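Local coordinates for protein (TC3 transposase) (Caenorhabditis elegans, PDB 1TC3), which is the specific DNA-binding domain of a transposase that recognises the Tc3 inverted-repeat ends and makes double-strand breaks there to excise the element, at residues E26-I31 against H36-Y41. Residues are numbered along the deposited sequence; the frame is centred on the assembly and turned at random.
Sequences EMSRKI and HCIRVY. Unlike the reference sequence in segment 36-41: V40 (reference Glu). With nucleotides of chain B; nucleotides of chain A.
I38 overlaps the helical turn from M27 to I31 and makes all the side-chain contacts between the two segments. The pair of helices, 24-31 and 35-43, is the helix-turn-helix of the specific DNA-binding domain of the transposase. The helix directions differ by 118° and the segment axes stay 10.0 Å apart. The branched side chain of I38 fills much of the space between them. Its two branches diverge. With CG1 beside the backbone N (chi1 -51°), CD1 reaches S28, 3.6 Å from its OG, and also meets the I31 CD1 at 4.3 Å. The CG2 branch meets the M27 SD at 4.0 Å. M27 sets out in the direction of I38, then its extended chain carries its end past it; the side chain also packs on M17 of helix 8-19. No hydrogen bond joins the segments, so the contact is mainly apolar.

Another side of helix 35-43, carrying H36 and R39, meets the DNA, as expected of a recognition helix. H36 ND1 donates to N7 of DG10 of chain B at 2.9 Å, with an N-H...N angle of 148°. The amino N4 of DC10 of chain A lies over the centre of one imidazole face, 3.4 Å above the plane. A leucine in place of H36 has no ring N-H and no flat face, and would probably leave that N7 without its donor and the cytosine amino group without the surface it lies over. R39 holds the backbone of chain A, the strand that also carries DC10. Its guanidinium, on a chain bent at chi3, presents its edge to the phosphate of DG8 of chain A, where NE and NH2 both donate to OP2, each at 3.1 Å.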
# COMPACT_ATOMS: atom_id res chain seq x y z
N GLU C 26 4.01 5.84 8.60
CA GLU C 26 4.70 4.73 9.22
C GLU C 26 4.71 3.52 8.29
O GLU C 26 5.68 2.77 8.13
CB GLU C 26 4.15 4.40 10.61
CG GLU C 26 5.05 3.40 11.37
CD GLU C 26 4.57 3.18 12.78
OE1 GLU C 26 3.29 3.42 12.92
OE2 GLU C 26 5.30 2.81 13.69
N MET C 27 3.58 3.38 7.61
CA MET C 27 3.38 2.32 6.64
C MET C 27 4.51 2.37 5.61
O MET C 27 5.20 1.40 5.33
CB MET C 27 2.02 2.61 5.98
CG MET C 27 0.92 1.78 6.59
SD MET C 27 -0.69 2.07 5.81
CE MET C 27 -1.59 0.84 6.79
N SER C 28 4.77 3.53 5.05
CA SER C 28 5.85 3.57 4.10
C SER C 28 7.11 3.13 4.72
O SER C 28 7.87 2.38 4.15
CB SER C 28 6.16 4.97 3.59
OG SER C 28 4.98 5.49 3.02
N ARG C 29 7.39 3.62 5.88
CA ARG C 29 8.66 3.23 6.43
C ARG C 29 8.73 1.76 6.62
O ARG C 29 9.75 1.11 6.36
CB ARG C 29 9.00 4.00 7.70
CG ARG C 29 8.83 5.50 7.56
CD ARG C 29 9.29 6.20 8.83
NE ARG C 29 8.19 6.80 9.56
CZ ARG C 29 7.67 6.26 10.65
NH1 ARG C 29 8.13 5.11 11.19
NH2 ARG C 29 6.65 6.93 11.21
N LYS C 30 7.62 1.26 7.08
CA LYS C 30 7.58 -0.15 7.36
C LYS C 30 7.90 -1.04 6.16
O LYS C 30 8.69 -1.95 6.29
CB LYS C 30 6.31 -0.54 8.09
CG LYS C 30 6.53 -0.79 9.57
CD LYS C 30 7.27 0.37 10.20
CE LYS C 30 7.61 0.17 11.66
NZ LYS C 30 8.04 1.43 12.29
N ILE C 31 7.33 -0.78 4.98
CA ILE C 31 7.64 -1.63 3.85
C ILE C 31 8.40 -0.94 2.75
O ILE C 31 8.46 -1.36 1.59
CB ILE C 31 6.39 -2.22 3.28
CG1 ILE C 31 5.68 -1.06 2.63
CG2 ILE C 31 5.57 -2.84 4.40
CD1 ILE C 31 4.34 -1.49 2.06
N HIS C 36 2.44 7.52 -1.79
CA HIS C 36 1.67 7.59 -3.00
C HIS C 36 1.08 6.24 -3.35
O HIS C 36 -0.13 6.10 -3.48
CB HIS C 36 2.49 8.14 -4.18
CG HIS C 36 1.65 8.57 -5.35
ND1 HIS C 36 2.22 9.12 -6.49
CD2 HIS C 36 0.29 8.51 -5.53
CE1 HIS C 36 1.20 9.42 -7.30
NE2 HIS C 36 0.03 9.08 -6.76
N CYS C 37 1.90 5.22 -3.53
CA CYS C 37 1.23 4.00 -3.88
C CYS C 37 0.32 3.57 -2.77
O CYS C 37 -0.89 3.33 -2.96
CB CYS C 37 2.12 2.86 -4.36
SG CYS C 37 3.59 2.80 -3.37
N ILE C 38 0.91 3.51 -1.60
CA ILE C 38 0.15 3.11 -0.43
C ILE C 38 -1.22 3.77 -0.38
O ILE C 38 -2.25 3.12 -0.19
CB ILE C 38 0.94 3.39 0.81
CG1 ILE C 38 2.33 2.79 0.65
CG2 ILE C 38 0.26 2.72 1.97
CD1 ILE C 38 3.00 2.62 1.99
N ARG C 39 -1.21 5.08 -0.55
CA ARG C 39 -2.46 5.83 -0.50
C ARG C 39 -3.47 5.29 -1.48
O ARG C 39 -4.45 4.63 -1.11
CB ARG C 39 -2.22 7.30 -0.73
CG ARG C 39 -3.19 8.20 0.01
CD ARG C 39 -2.99 9.67 -0.37
NE ARG C 39 -1.90 10.34 0.35
CZ ARG C 39 -0.66 10.45 -0.09
NH1 ARG C 39 -0.31 9.90 -1.25
NH2 ARG C 39 0.24 11.06 0.64
N VAL C 40 -3.17 5.55 -2.75
CA VAL C 40 -4.00 5.13 -3.86
C VAL C 40 -4.59 3.74 -3.67
O VAL C 40 -5.80 3.56 -3.78
CB VAL C 40 -3.25 5.20 -5.19
CG1 VAL C 40 -4.23 5.12 -6.34
CG2 VAL C 40 -2.48 6.50 -5.32
N TYR C 41 -3.74 2.77 -3.36
CA TYR C 41 -4.16 1.40 -3.14
C TYR C 41 -5.18 1.24 -2.04
O TYR C 41 -6.17 0.54 -2.21
CB TYR C 41 -2.98 0.50 -2.78
CG TYR C 41 -3.44 -0.84 -2.23
CD1 TYR C 41 -4.05 -1.77 -3.06
CD2 TYR C 41 -3.29 -1.18 -0.88
CE1 TYR C 41 -4.46 -3.02 -2.60
CE2 TYR C 41 -3.71 -2.41 -0.38
CZ TYR C 41 -4.29 -3.33 -1.25
OH TYR C 41 -4.68 -4.53 -0.78
P DG B 10 7.64 3.05 -5.16
OP1 DG B 10 8.87 2.35 -4.71
OP2 DG B 10 6.54 3.32 -4.21
O5' DG B 10 8.09 4.35 -5.99
C5' DG B 10 9.36 4.49 -6.54
C4' DG B 10 9.72 5.96 -6.78
O4' DG B 10 8.60 6.68 -7.32
C3' DG B 10 10.12 6.73 -5.52
O3' DG B 10 11.49 7.07 -5.56
C2' DG B 10 9.22 7.98 -5.48
C1' DG B 10 8.64 8.04 -6.88
N9 DG B 10 7.25 8.49 -6.98
C8 DG B 10 6.11 7.91 -6.48
N7 DG B 10 5.00 8.46 -6.90
C5 DG B 10 5.45 9.36 -7.86
C6 DG B 10 4.70 10.23 -8.63
O6 DG B 10 3.47 10.31 -8.65
N1 DG B 10 5.49 11.00 -9.46
C2 DG B 10 6.87 10.95 -9.48
N2 DG B 10 7.44 11.80 -10.34
N3 DG B 10 7.61 10.12 -8.75
C4 DG B 10 6.82 9.38 -7.94
P DG A 8 -2.94 12.27 3.29
OP1 DG A 8 -4.07 11.35 3.08
OP2 DG A 8 -1.54 11.85 3.05
O5' DG A 8 -3.29 13.57 2.47
C5' DG A 8 -2.46 14.11 1.56
C4' DG A 8 -2.97 15.50 1.27
O4' DG A 8 -2.15 16.45 1.92
C3' DG A 8 -2.96 15.90 -0.19
O3' DG A 8 -4.22 16.31 -0.49
C2' DG A 8 -1.93 17.02 -0.33
C1' DG A 8 -1.20 16.89 0.98
N9 DG A 8 -0.03 16.01 1.01
C8 DG A 8 0.40 14.89 1.68
N7 DG A 8 1.64 14.56 1.43
C5 DG A 8 2.11 15.58 0.61
C6 DG A 8 3.39 15.81 0.07
O6 DG A 8 4.40 15.11 0.14
N1 DG A 8 3.44 16.99 -0.64
C2 DG A 8 2.38 17.79 -0.83
N2 DG A 8 2.63 18.83 -1.60
N3 DG A 8 1.16 17.59 -0.36
C4 DG A 8 1.10 16.50 0.38
P DC A 10 -2.91 19.45 -7.72
OP1 DC A 10 -2.93 20.89 -8.07
OP2 DC A 10 -4.15 18.64 -7.87
O5' DC A 10 -1.68 18.77 -8.48
C5' DC A 10 -0.35 19.35 -8.36
C4' DC A 10 0.68 18.67 -9.25
O4' DC A 10 1.42 17.64 -8.51
C3' DC A 10 0.04 17.92 -10.41
O3' DC A 10 1.00 17.72 -11.43
C2' DC A 10 -0.28 16.60 -9.71
C1' DC A 10 1.07 16.38 -9.04
N1 DC A 10 1.09 15.26 -8.05
C2 DC A 10 2.22 14.61 -7.61
O2 DC A 10 3.31 14.98 -8.06
N3 DC A 10 2.13 13.61 -6.70
C4 DC A 10 0.92 13.26 -6.25
N4 DC A 10 0.83 12.23 -5.40
C5 DC A 10 -0.27 13.91 -6.70
C6 DC A 10 -0.14 14.91 -7.57